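Local coordinates for protein O-methyltransferase family 2 (Planctopirus limnophila, PDB 5I2H) that probably transfers a methyl group from S-adenosyl-L-methionine to a hydroxyl oxygen of its substrate, and can bind the flavone apigenin, at residues 40-45 and 68-73; 44-49 and 54-59; 264-269 and 289-294; 282-287 and 295-300. All blocks are in the same frame, centred on the assembly; numbering follows the deposited sequence. Where two conformers were deposited one is given.

Contact 1 of 4, residues 40-45 and 68-73; sequences LHVFDI and QVLVTG
Leu40, Val42 and Leu70 form a small, buried and wholly apolar contact in the N-terminal dimerisation domain, whose sequence family belongs to the helix-turn-helix clan. It joins the turn between helices 26-39 and 42-48, together with the first residue of the latter, to the middle of helix 64-76. The two backbones stay well apart, Val42 CA and Leu70 CA being 9.4 Å from each other, so the distance is bridged by side chains alone. Leu70 does most of this: its CG stands anti to the backbone N (chi1 179°), and both methyl groups reach across. Leu40 answers with CD1 and Val42 with CG2, each side chain running past that of Leu70 in the opposite direction, so that methyls meet from alongside. His41, between them, has a positive phi of 61° and occupies the N-cap position of helix 42-48; this kink ends one helix, starts the next and leaves Leu40 and Val42 both directed at helix 64-76. Ser36 of helix 26-39 touches both Val42 and Leu70. Behind Leu70, Val69 and Thr72 turn to helix 312-324, which ties helix 64-76 to the C-terminal half of the chain. At the centre, Leu70 CD1 lies 3.5 Å from Leu40 CD1, while Leu70 CD2 is 4.1 Å from Val42 CG2.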
loop_
_atom_site.group_PDB
_atom_site.type_symbol
_atom_site.label_atom_id
_atom_site.label_comp_id
_atom_site.label_asym_id
_atom_site.label_seq_id
_atom_site.Cartn_x
_atom_site.Cartn_y
_atom_site.Cartn_z
ATOM N N LEU A 40 10.519 -16.122 -4.923
ATOM C CA LEU A 40 9.752 -17.264 -5.403
ATOM C C LEU A 40 9.826 -17.441 -6.909
ATOM O O LEU A 40 9.384 -18.465 -7.412
ATOM C CB LEU A 40 8.275 -17.135 -4.960
ATOM C CG LEU A 40 8.120 -17.098 -3.423
ATOM C CD1 LEU A 40 6.709 -16.739 -2.994
ATOM C CD2 LEU A 40 8.573 -18.413 -2.751
ATOM N N HIS A 41 10.363 -16.475 -7.644
ATOM C CA HIS A 41 10.544 -16.595 -9.093
ATOM C C HIS A 41 9.218 -16.793 -9.838
ATOM O O HIS A 41 9.205 -17.398 -10.918
ATOM C CB HIS A 41 11.493 -17.742 -9.493
ATOM C CG HIS A 41 12.601 -18.043 -8.524
ATOM N ND1 HIS A 41 13.782 -17.331 -8.490
ATOM C CD2 HIS A 41 12.737 -19.036 -7.606
ATOM C CE1 HIS A 41 14.584 -17.850 -7.574
ATOM N NE2 HIS A 41 13.972 -18.885 -7.020
ATOM N N VAL A 42 8.106 -16.264 -9.293
ATOM C CA VAL A 42 6.773 -16.522 -9.855
ATOM C C VAL A 42 6.705 -16.145 -11.332
ATOM O O VAL A 42 6.153 -16.886 -12.157
ATOM C CB VAL A 42 5.704 -15.765 -9.051
ATOM C CG1 VAL A 42 4.340 -15.948 -9.676
ATOM C CG2 VAL A 42 5.698 -16.274 -7.647
ATOM N N PHE A 43 7.200 -14.955 -11.678
ATOM C CA PHE A 43 6.996 -14.429 -13.030
ATOM C C PHE A 43 7.899 -15.125 -14.029
ATOM O O PHE A 43 7.464 -15.455 -15.138
ATOM C CB PHE A 43 7.219 -12.923 -13.022
ATOM C CG PHE A 43 6.364 -12.230 -11.995
ATOM C CD1 PHE A 43 4.987 -12.154 -12.177
ATOM C CD2 PHE A 43 6.920 -11.759 -10.816
ATOM C CE1 PHE A 43 4.167 -11.557 -11.206
ATOM C CE2 PHE A 43 6.111 -11.178 -9.835
ATOM C CZ PHE A 43 4.734 -11.068 -10.043
ATOM N N ASP A 44 9.133 -15.413 -13.630
ATOM C CA ASP A 44 10.003 -16.146 -14.531
ATOM C C ASP A 44 9.465 -17.552 -14.775
ATOM O O ASP A 44 9.588 -18.083 -15.894
ATOM C CB ASP A 44 11.421 -16.171 -13.962
ATOM C CG ASP A 44 12.070 -14.785 -13.921
ATOM O OD1 ASP A 44 11.887 -13.998 -14.865
ATOM O OD2 ASP A 44 12.750 -14.471 -12.921
ATOM N N ILE A 45 8.845 -18.164 -13.761
ATOM C CA ILE A 45 8.287 -19.499 -13.947
ATOM C C ILE A 45 7.091 -19.454 -14.895
ATOM O O ILE A 45 7.025 -20.200 -15.879
ATOM C CB ILE A 45 7.918 -20.114 -12.591
ATOM C CG1 ILE A 45 9.198 -20.455 -11.828
ATOM C CG2 ILE A 45 7.012 -21.331 -12.786
ATOM C CD1 ILE A 45 8.968 -20.866 -10.389
ATOM N N GLN A 68 -2.927 -20.075 -3.123
ATOM C CA GLN A 68 -4.135 -19.300 -3.392
ATOM C C GLN A 68 -3.941 -17.844 -3.016
ATOM O O GLN A 68 -4.336 -16.959 -3.777
ATOM C CB GLN A 68 -5.366 -19.842 -2.659
ATOM C CG GLN A 68 -5.900 -21.176 -3.106
ATOM C CD GLN A 68 -6.822 -21.114 -4.316
ATOM O OE1 GLN A 68 -6.769 -20.192 -5.124
ATOM N NE2 GLN A 68 -7.695 -22.113 -4.424
ATOM N N VAL A 69 -3.383 -17.562 -1.829
ATOM C CA VAL A 69 -3.311 -16.148 -1.459
ATOM C C VAL A 69 -2.315 -15.413 -2.365
ATOM O O VAL A 69 -2.516 -14.238 -2.691
ATOM C CB VAL A 69 -2.988 -15.914 0.037
ATOM C CG1 VAL A 69 -3.971 -16.683 0.932
ATOM C CG2 VAL A 69 -1.577 -16.272 0.404
ATOM N N LEU A 70 -1.245 -16.092 -2.792
ATOM C CA LEU A 70 -0.261 -15.487 -3.685
ATOM C C LEU A 70 -0.880 -15.218 -5.047
ATOM O O LEU A 70 -0.747 -14.113 -5.595
ATOM C CB LEU A 70 0.962 -16.411 -3.798
ATOM C CG LEU A 70 2.057 -15.895 -4.737
ATOM C CD1 LEU A 70 3.467 -16.169 -4.203
ATOM C CD2 LEU A 70 1.919 -16.562 -6.072
ATOM N N VAL A 71 -1.582 -16.213 -5.598
ATOM C CA VAL A 71 -2.181 -16.048 -6.918
ATOM C C VAL A 71 -3.272 -14.993 -6.882
ATOM O O VAL A 71 -3.366 -14.143 -7.786
ATOM C CB VAL A 71 -2.709 -17.394 -7.449
ATOM C CG1 VAL A 71 -3.653 -17.171 -8.655
ATOM C CG2 VAL A 71 -1.538 -18.296 -7.831
ATOM N N THR A 72 -4.132 -15.036 -5.858
ATOM C CA THR A 72 -5.178 -14.028 -5.741
ATOM C C THR A 72 -4.592 -12.623 -5.641
ATOM O O THR A 72 -5.078 -11.689 -6.300
ATOM C CB THR A 72 -6.070 -14.351 -4.534
ATOM O OG1 THR A 72 -6.772 -15.563 -4.825
ATOM C CG2 THR A 72 -7.073 -13.234 -4.221
ATOM N N GLY A 73 -3.539 -12.447 -4.844
ATOM C CA GLY A 73 -2.931 -11.120 -4.737
ATOM C C GLY A 73 -2.376 -10.623 -6.065
ATOM O O GLY A 73 -2.577 -9.459 -6.463
#

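Contact 2 of 4, residues 44-49 and 54-59; sequences DILNES and DELQRR
Arg59 runs past Ile45 in the opposite direction where helices 42-48 and 53-60 pack within the dimerisation domain, their short segments inclined at 138° with axes 11.7 Å apart. From CB the arginine chain leaves anti to the backbone N (chi1 -173°), which brings CG to 3.7 Å from Ile45 CG2 and 4.0 Å from Ile45 CD1. It then bends at chi2 and again at chi3, and the guanidinium also comes near the isoleucine: NH1 is 4.0 Å from Ile45 CG2. At the tip, Glu48 OE2 lies by the guanidinium edge, 4.2 Å from Arg59 NH1, too far for a salt bridge, and the carboxylate plane is turned 56° from the guanidinium. A water spans the gap, accepting from Arg59 NH2 at 3.0 Å and donating only weakly to Glu48 OE1. On the buried side of the interface Leu46 CG meets Leu56 CD1 at 4.2 Å, with Leu51 and Ile88 touching both leucines. The contact thus grades from a leucine pair inside to a loose, water-mediated charge pair outside; the attraction there is probably modest. The closest approach of Arg59 to the other helix is through its aliphatic part, and its two deposited conformers are consistent with a loose outer end.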
loop_
_atom_site.group_PDB
_atom_site.type_symbol
_atom_site.label_atom_id
_atom_site.label_comp_id
_atom_site.label_asym_id
_atom_site.label_seq_id
_atom_site.Cartn_x
_atom_site.Cartn_y
_atom_site.Cartn_z
ATOM N N ASP A 44 9.133 -15.413 -13.630
ATOM C CA ASP A 44 10.003 -16.146 -14.531
ATOM C C ASP A 44 9.465 -17.552 -14.775
ATOM O O ASP A 44 9.588 -18.083 -15.894
ATOM C CB ASP A 44 11.421 -16.171 -13.962
ATOM C CG ASP A 44 12.070 -14.785 -13.921
ATOM O OD1 ASP A 44 11.887 -13.998 -14.865
ATOM O OD2 ASP A 44 12.750 -14.471 -12.921
ATOM N N ILE A 45 8.845 -18.164 -13.761
ATOM C CA ILE A 45 8.287 -19.499 -13.947
ATOM C C ILE A 45 7.091 -19.454 -14.895
ATOM O O ILE A 45 7.025 -20.200 -15.879
ATOM C CB ILE A 45 7.918 -20.114 -12.591
ATOM C CG1 ILE A 45 9.198 -20.455 -11.828
ATOM C CG2 ILE A 45 7.012 -21.331 -12.786
ATOM C CD1 ILE A 45 8.968 -20.866 -10.389
ATOM N N LEU A 46 6.139 -18.558 -14.636
ATOM C CA LEU A 46 4.928 -18.570 -15.442
ATOM C C LEU A 46 5.165 -18.030 -16.847
ATOM O O LEU A 46 4.400 -18.359 -17.769
ATOM C CB LEU A 46 3.826 -17.794 -14.720
ATOM C CG LEU A 46 3.140 -18.589 -13.597
ATOM C CD1 LEU A 46 2.300 -17.645 -12.767
ATOM C CD2 LEU A 46 2.247 -19.690 -14.144
ATOM N N ASN A 47 6.230 -17.248 -17.039
ATOM C CA ASN A 47 6.579 -16.788 -18.378
ATOM C C ASN A 47 6.831 -17.942 -19.333
ATOM O O ASN A 47 6.592 -17.815 -20.541
ATOM C CB ASN A 47 7.815 -15.915 -18.332
ATOM C CG ASN A 47 8.196 -15.420 -19.692
ATOM O OD1 ASN A 47 9.310 -15.685 -20.175
ATOM N ND2 ASN A 47 7.252 -14.759 -20.369
ATOM N N GLU A 48 7.344 -19.058 -18.820
ATOM C CA GLU A 48 7.578 -20.222 -19.660
ATOM C C GLU A 48 6.298 -20.732 -20.283
ATOM O O GLU A 48 6.290 -21.148 -21.446
ATOM C CB GLU A 48 8.192 -21.346 -18.844
ATOM C CG GLU A 48 9.444 -20.995 -18.143
ATOM C CD GLU A 48 10.185 -22.255 -17.717
ATOM O OE1 GLU A 48 10.062 -23.268 -18.446
ATOM O OE2 GLU A 48 10.856 -22.231 -16.661
ATOM N N SER A 49 5.222 -20.766 -19.505
ATOM C CA SER A 49 3.981 -21.400 -19.909
ATOM C C SER A 49 2.932 -21.210 -18.821
ATOM O O SER A 49 3.262 -21.216 -17.627
ATOM C CB SER A 49 4.206 -22.889 -20.177
ATOM O OG SER A 49 3.070 -23.613 -19.797
ATOM N N ASP A 54 -2.722 -26.423 -9.386
ATOM C CA ASP A 54 -2.008 -27.547 -8.805
ATOM C C ASP A 54 -0.573 -27.603 -9.303
ATOM O O ASP A 54 0.352 -27.864 -8.525
ATOM C CB ASP A 54 -2.737 -28.849 -9.113
ATOM C CG ASP A 54 -2.573 -29.864 -8.008
ATOM O OD1 ASP A 54 -1.566 -30.619 -8.030
ATOM O OD2 ASP A 54 -3.433 -29.882 -7.093
ATOM N N GLU A 55 -0.364 -27.360 -10.597
ATOM C CA GLU A 55 0.993 -27.337 -11.143
ATOM C C GLU A 55 1.837 -26.231 -10.520
ATOM O O GLU A 55 3.026 -26.425 -10.238
ATOM C CB GLU A 55 0.932 -27.159 -12.661
ATOM C CG GLU A 55 0.382 -28.389 -13.392
ATOM C CD GLU A 55 0.137 -28.170 -14.895
ATOM O OE1 GLU A 55 -0.215 -27.041 -15.324
ATOM O OE2 GLU A 55 0.296 -29.151 -15.656
ATOM N N LEU A 56 1.250 -25.053 -10.320
ATOM C CA LEU A 56 2.014 -23.959 -9.734
ATOM C C LEU A 56 2.356 -24.242 -8.281
ATOM O O LEU A 56 3.488 -23.983 -7.852
ATOM C CB LEU A 56 1.241 -22.652 -9.871
ATOM C CG LEU A 56 1.942 -21.383 -9.415
ATOM C CD1 LEU A 56 3.180 -21.140 -10.245
ATOM C CD2 LEU A 56 0.999 -20.199 -9.529
ATOM N N GLN A 57 1.385 -24.750 -7.504
ATOM C CA GLN A 57 1.674 -25.202 -6.142
ATOM C C GLN A 57 2.922 -26.055 -6.120
ATOM O O GLN A 57 3.839 -25.831 -5.323
ATOM C CB GLN A 57 0.534 -26.042 -5.580
ATOM C CG GLN A 57 -0.719 -25.360 -5.231
ATOM C CD GLN A 57 -1.733 -26.344 -4.662
ATOM O OE1 GLN A 57 -1.395 -27.190 -3.825
ATOM N NE2 GLN A 57 -2.974 -26.250 -5.132
ATOM N N ARG A 58 2.949 -27.069 -6.987
ATOM C CA ARG A 58 4.083 -27.981 -7.029
ATOM C C ARG A 58 5.367 -27.250 -7.411
ATOM O O ARG A 58 6.405 -27.429 -6.765
ATOM C CB ARG A 58 3.790 -29.142 -7.988
ATOM N N ARG A 59 5.314 -26.400 -8.440
ATOM C CA ARG A 59 6.537 -25.751 -8.914
ATOM C C ARG A 59 7.058 -24.714 -7.918
ATOM O O ARG A 59 8.268 -24.463 -7.854
ATOM C CB ARG A 59 6.287 -25.106 -10.278
ATOM C CG ARG A 59 7.528 -24.556 -10.951
ATOM C CD ARG A 59 8.370 -25.658 -11.610
ATOM N NE ARG A 59 7.679 -26.243 -12.760
ATOM C CZ ARG A 59 7.739 -25.765 -14.003
ATOM N NH1 ARG A 59 8.481 -24.694 -14.273
ATOM N NH2 ARG A 59 7.054 -26.357 -14.978
HETATM O O HOH W 1 7.015 -24.420 -17.236
#

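Contact 3 of 4, residues 264-269 and 289-294; sequences DDILLS and SGLPEG
Leu291 and Ile266 cross obliquely where the loop after helix 277-289 folds back on strand 265-269 of the Rossmann-like methyltransferase domain. Ile266 points from the strand toward the loop, and its CG1, anti to the carbonyl carbon (chi1 -64°), carries CD1 outward to meet Leu291 CD2 at 3.8 Å. The leucine leaves its backbone pointing neither at the strand nor away from it, yet its CD2 branch swings in and serves two neighbours. Besides the isoleucine it touches the main chain, 3.5 Å from Asp264 O, so one methyl fills the corner between a side chain and a carbonyl oxygen. Pro292 comes next along the loop, directed at the strand, and its side chain crosses that of Asp264 at about a right angle. There Pro292 CG approaches Asp264 OD1 to 4.1 Å, a grazing contact. Asp264 leaves the backbone pointing away from the loop, and its carboxylate is engaged by other partners: OD1 accepts from the backbone N of Lys187 and OD2 from that of Val199, at the start of strand 199-203. Gly294, at a positive phi of 84°, turns the chain toward strand 296-301. No hydrogen bond passes between 264-269 and 289-294. The hold of the loop on the strand is therefore a matter of apolar packing around Leu291, while the buried carboxylate of Asp264 is met by two backbone N-H groups, which would be expected to stabilise its ionised form.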
loop_
_atom_site.group_PDB
_atom_site.type_symbol
_atom_site.label_atom_id
_atom_site.label_comp_id
_atom_site.label_asym_id
_atom_site.label_seq_id
_atom_site.Cartn_x
_atom_site.Cartn_y
_atom_site.Cartn_z
ATOM N N ASP A 264 -31.596 -18.862 18.551
ATOM C CA ASP A 264 -32.305 -18.778 17.278
ATOM C C ASP A 264 -31.355 -18.433 16.133
ATOM O O ASP A 264 -31.445 -19.010 15.050
ATOM C CB ASP A 264 -33.400 -17.716 17.360
ATOM C CG ASP A 264 -34.501 -18.085 18.352
ATOM O OD1 ASP A 264 -35.275 -19.035 18.071
ATOM O OD2 ASP A 264 -34.600 -17.440 19.405
ATOM N N ASP A 265 -30.475 -17.463 16.349
ATOM C CA ASP A 265 -29.506 -16.995 15.357
ATOM C C ASP A 265 -28.113 -17.206 15.913
ATOM O O ASP A 265 -27.879 -16.929 17.098
ATOM C CB ASP A 265 -29.666 -15.505 15.064
ATOM C CG ASP A 265 -30.991 -15.186 14.365
ATOM O OD1 ASP A 265 -31.448 -16.021 13.569
ATOM O OD2 ASP A 265 -31.561 -14.117 14.622
ATOM N N ILE A 266 -27.184 -17.640 15.059
ATOM C CA ILE A 266 -25.781 -17.767 15.443
ATOM C C ILE A 266 -24.954 -16.904 14.501
ATOM O O ILE A 266 -25.052 -17.047 13.275
ATOM C CB ILE A 266 -25.314 -19.228 15.423
ATOM C CG1 ILE A 266 -26.096 -19.992 16.491
ATOM C CG2 ILE A 266 -23.813 -19.292 15.672
ATOM C CD1 ILE A 266 -25.832 -21.481 16.477
ATOM N N LEU A 267 -24.158 -15.998 15.071
ATOM C CA LEU A 267 -23.319 -15.065 14.319
ATOM C C LEU A 267 -21.857 -15.524 14.360
ATOM O O LEU A 267 -21.293 -15.791 15.442
ATOM C CB LEU A 267 -23.459 -13.655 14.910
ATOM C CG LEU A 267 -22.543 -12.576 14.310
ATOM C CD1 LEU A 267 -22.836 -12.412 12.796
ATOM C CD2 LEU A 267 -22.688 -11.237 15.045
ATOM N N LEU A 268 -21.250 -15.603 13.190
ATOM C CA LEU A 268 -19.813 -15.829 13.008
ATOM C C LEU A 268 -19.310 -14.592 12.274
ATOM O O LEU A 268 -19.395 -14.524 11.040
ATOM C CB LEU A 268 -19.526 -17.081 12.174
ATOM C CG LEU A 268 -20.048 -18.389 12.798
ATOM C CD1 LEU A 268 -19.904 -19.598 11.874
ATOM C CD2 LEU A 268 -19.409 -18.619 14.182
ATOM N N SER A 269 -18.778 -13.617 13.007
ATOM C CA SER A 269 -18.383 -12.344 12.415
ATOM C C SER A 269 -16.866 -12.283 12.443
ATOM O O SER A 269 -16.280 -12.251 13.519
ATOM C CB SER A 269 -19.013 -11.172 13.184
ATOM O OG SER A 269 -18.559 -9.935 12.635
ATOM N N SER A 289 -25.863 -27.525 13.765
ATOM C CA SER A 289 -26.436 -28.735 14.351
ATOM C C SER A 289 -27.441 -28.409 15.454
ATOM O O SER A 289 -28.425 -29.134 15.634
ATOM C CB SER A 289 -25.316 -29.632 14.883
ATOM O OG SER A 289 -24.714 -29.058 16.027
ATOM N N GLY A 290 -27.247 -27.308 16.165
ATOM C CA GLY A 290 -28.134 -26.967 17.250
ATOM C C GLY A 290 -29.237 -25.986 16.923
ATOM O O GLY A 290 -30.030 -25.656 17.811
ATOM N N LEU A 291 -29.291 -25.470 15.698
ATOM C CA LEU A 291 -30.317 -24.488 15.361
ATOM C C LEU A 291 -31.703 -25.129 15.344
ATOM O O LEU A 291 -31.872 -26.255 14.853
ATOM C CB LEU A 291 -30.033 -23.870 13.998
ATOM C CG LEU A 291 -28.883 -22.872 13.951
ATOM C CD1 LEU A 291 -28.648 -22.463 12.490
ATOM C CD2 LEU A 291 -29.243 -21.665 14.862
ATOM N N PRO A 292 -32.718 -24.428 15.838
ATOM C CA PRO A 292 -34.094 -24.874 15.622
ATOM C C PRO A 292 -34.501 -24.625 14.179
ATOM O O PRO A 292 -33.874 -23.865 13.458
ATOM C CB PRO A 292 -34.893 -23.988 16.575
ATOM C CG PRO A 292 -34.144 -22.682 16.522
ATOM C CD PRO A 292 -32.665 -23.088 16.459
ATOM N N GLU A 293 -35.582 -25.265 13.754
ATOM C CA GLU A 293 -36.078 -24.974 12.409
ATOM C C GLU A 293 -36.417 -23.485 12.334
ATOM O O GLU A 293 -37.005 -22.927 13.261
ATOM C CB GLU A 293 -37.292 -25.835 12.084
ATOM C CG GLU A 293 -37.594 -25.979 10.595
ATOM C CD GLU A 293 -38.977 -26.597 10.355
ATOM O OE1 GLU A 293 -39.984 -25.876 10.545
ATOM O OE2 GLU A 293 -39.056 -27.797 10.008
ATOM N N GLY A 294 -35.964 -22.821 11.270
ATOM C CA GLY A 294 -36.111 -21.388 11.173
ATOM C C GLY A 294 -35.023 -20.611 11.878
ATOM O O GLY A 294 -34.990 -19.368 11.778
#

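Contact 4 of 4, residues 282-287 and 295-300; sequences RLVAKA and GRLLIH. With FMT (formic acid), chain H.
In the beta-alpha-beta unit made by strand 265-269, helix 277-289 and strand 296-301, the helix rests on its second strand chiefly through Leu297. This side chain points at the helix with CG anti to the backbone N (chi1 179°), and its two methyls part to meet successive turns. CD2 goes to Val284 CG1 at 3.9 Å, the two side chains crossing at about a right angle; CD1 goes to Ala287 CB at 4.0 Å. Here the backbones are nearest, the CA atoms of Ala287 and Leu297 being 7.6 Å apart. The crossover belongs to the Rossmann-like fold of class I methyltransferases, in which helices cover both faces of a mostly parallel seven-stranded sheet. Ile266 and Leu268 of the neighbouring strand extend the same apolar layer, touching Ala287 and Leu297 respectively. Facing away from the strand, Arg282 grips a formate, probably taken up from the crystallisation liquor. Its chain bends at chi2 and chi3, laying one edge of the guanidinium along the anion with the formate carbon in its plane. The two bonds run side by side and nearly straight: Arg282 NE donates to formate O2 at 2.9 Å (166°) and Arg282 NH2 to formate O1 at 3.1 Å (171°). Ala285 CB lies 3.8 Å from that same O1.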
loop_
_atom_site.group_PDB
_atom_site.type_symbol
_atom_site.label_atom_id
_atom_site.label_comp_id
_atom_site.label_asym_id
_atom_site.label_seq_id
_atom_site.Cartn_x
_atom_site.Cartn_y
_atom_site.Cartn_z
ATOM N N ARG A 282 -16.230 -27.589 9.527
ATOM C CA ARG A 282 -16.518 -28.129 10.851
ATOM C C ARG A 282 -17.293 -27.123 11.686
ATOM O O ARG A 282 -18.311 -27.470 12.307
ATOM C CB ARG A 282 -15.198 -28.518 11.543
ATOM C CG ARG A 282 -15.349 -29.010 13.003
ATOM C CD ARG A 282 -15.541 -30.535 13.113
ATOM N NE ARG A 282 -16.808 -30.897 12.523
ATOM C CZ ARG A 282 -17.961 -30.890 13.184
ATOM N NH1 ARG A 282 -18.001 -30.534 14.471
ATOM N NH2 ARG A 282 -19.077 -31.226 12.550
ATOM N N LEU A 283 -16.845 -25.850 11.695
ATOM C CA LEU A 283 -17.498 -24.854 12.552
ATOM C C LEU A 283 -18.915 -24.576 12.063
ATOM O O LEU A 283 -19.849 -24.452 12.868
ATOM C CB LEU A 283 -16.674 -23.559 12.608
ATOM C CG LEU A 283 -17.160 -22.585 13.683
ATOM C CD1 LEU A 283 -17.158 -23.194 15.089
ATOM C CD2 LEU A 283 -16.284 -21.343 13.661
ATOM N N VAL A 284 -19.092 -24.496 10.741
ATOM C CA VAL A 284 -20.418 -24.257 10.184
ATOM C C VAL A 284 -21.355 -25.406 10.538
ATOM O O VAL A 284 -22.506 -25.186 10.960
ATOM C CB VAL A 284 -20.317 -24.049 8.660
ATOM C CG1 VAL A 284 -21.710 -24.114 8.033
ATOM C CG2 VAL A 284 -19.676 -22.671 8.342
ATOM N N ALA A 285 -20.860 -26.648 10.431
ATOM C CA ALA A 285 -21.672 -27.813 10.793
ATOM C C ALA A 285 -22.066 -27.802 12.272
ATOM O O ALA A 285 -23.228 -28.062 12.621
ATOM C CB ALA A 285 -20.916 -29.097 10.464
ATOM N N LYS A 286 -21.107 -27.528 13.158
ATOM C CA LYS A 286 -21.406 -27.562 14.591
ATOM C C LYS A 286 -22.434 -26.490 14.947
ATOM O O LYS A 286 -23.416 -26.754 15.671
ATOM C CB LYS A 286 -20.115 -27.387 15.415
ATOM C CG LYS A 286 -20.313 -27.364 16.939
ATOM C CD LYS A 286 -18.922 -27.481 17.705
ATOM C CE LYS A 286 -19.099 -27.565 19.221
ATOM N NZ LYS A 286 -19.672 -26.286 19.756
ATOM N N ALA A 287 -22.227 -25.273 14.453
ATOM C CA ALA A 287 -23.210 -24.216 14.697
ATOM C C ALA A 287 -24.593 -24.614 14.180
ATOM O O ALA A 287 -25.598 -24.426 14.876
ATOM C CB ALA A 287 -22.747 -22.909 14.055
ATOM N N GLY A 295 -34.129 -21.293 12.590
ATOM C CA GLY A 295 -32.915 -20.642 13.036
ATOM C C GLY A 295 -32.076 -20.168 11.860
ATOM O O GLY A 295 -32.212 -20.634 10.729
ATOM N N ARG A 296 -31.199 -19.212 12.123
ATOM C CA ARG A 296 -30.328 -18.656 11.092
ATOM C C ARG A 296 -28.867 -18.771 11.474
ATOM O O ARG A 296 -28.497 -18.570 12.632
ATOM C CB ARG A 296 -30.661 -17.181 10.814
ATOM C CG ARG A 296 -32.127 -17.036 10.349
ATOM C CD ARG A 296 -32.488 -15.579 10.079
ATOM N NE ARG A 296 -32.389 -14.719 11.276
ATOM C CZ ARG A 296 -32.673 -13.420 11.278
ATOM N NH1 ARG A 296 -33.058 -12.838 10.145
ATOM N NH2 ARG A 296 -32.575 -12.711 12.402
ATOM N N LEU A 297 -28.039 -19.054 10.476
ATOM C CA LEU A 297 -26.612 -18.863 10.587
ATOM C C LEU A 297 -26.281 -17.552 9.885
ATOM O O LEU A 297 -26.577 -17.378 8.691
ATOM C CB LEU A 297 -25.839 -20.044 9.992
ATOM C CG LEU A 297 -24.321 -19.908 10.056
ATOM C CD1 LEU A 297 -23.875 -19.997 11.513
ATOM C CD2 LEU A 297 -23.681 -20.994 9.190
ATOM N N LEU A 298 -25.700 -16.634 10.632
ATOM C CA LEU A 298 -25.286 -15.317 10.140
ATOM C C LEU A 298 -23.775 -15.332 10.003
ATOM O O LEU A 298 -23.053 -15.369 11.010
ATOM C CB LEU A 298 -25.722 -14.215 11.102
ATOM C CG LEU A 298 -27.209 -14.240 11.493
ATOM C CD1 LEU A 298 -27.460 -13.219 12.626
ATOM C CD2 LEU A 298 -28.201 -14.102 10.342
ATOM N N ILE A 299 -23.283 -15.301 8.768
ATOM C CA ILE A 299 -21.842 -15.201 8.532
ATOM C C ILE A 299 -21.569 -13.764 8.128
ATOM O O ILE A 299 -22.170 -13.265 7.167
ATOM C CB ILE A 299 -21.374 -16.190 7.444
ATOM C CG1 ILE A 299 -21.510 -17.632 7.952
ATOM C CG2 ILE A 299 -19.940 -15.900 7.032
ATOM C CD1 ILE A 299 -21.345 -18.668 6.835
ATOM N N HIS A 300 -20.684 -13.084 8.865
ATOM C CA HIS A 300 -20.350 -11.694 8.570
ATOM C C HIS A 300 -18.864 -11.641 8.261
ATOM O O HIS A 300 -18.044 -11.927 9.132
ATOM C CB HIS A 300 -20.718 -10.781 9.741
ATOM C CG HIS A 300 -20.473 -9.325 9.486
ATOM N ND1 HIS A 300 -19.728 -8.549 10.347
ATOM C CD2 HIS A 300 -20.869 -8.499 8.477
ATOM C CE1 HIS A 300 -19.672 -7.307 9.883
ATOM N NE2 HIS A 300 -20.354 -7.251 8.755
HETATM C C FMT H . -17.611 -31.448 9.144
HETATM O O1 FMT H . -18.655 -31.980 9.605
HETATM O O2 FMT H . -16.453 -31.414 9.650
#

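The four contacts fall into two pairs, one in each domain. Contacts 1 and 2 share helix 42-48 and have centres 8 Å apart; they join where Val71 CG2 packs on Leu56 CD2 at 3.6 Å. Contacts 3 and 4 lie on one beta-alpha-beta unit, centres 6 Å apart, and are stitched together by sheet pairing and by the salt bridge of Asp265 OD1 with Arg296 NE, 2.8 Å long. Between the pairs the nearest atoms are at least about 17 Å apart. Contacts 1, 3 and 4 are buried; 1 and 4 are bridged by aliphatic groups alone, while in 3 aliphatic groups also lie against oxygens of Asp264. Contact 2 reaches the surface and adds charge and water. Contact 4 has its polar feature, the formate, away from the interface itself.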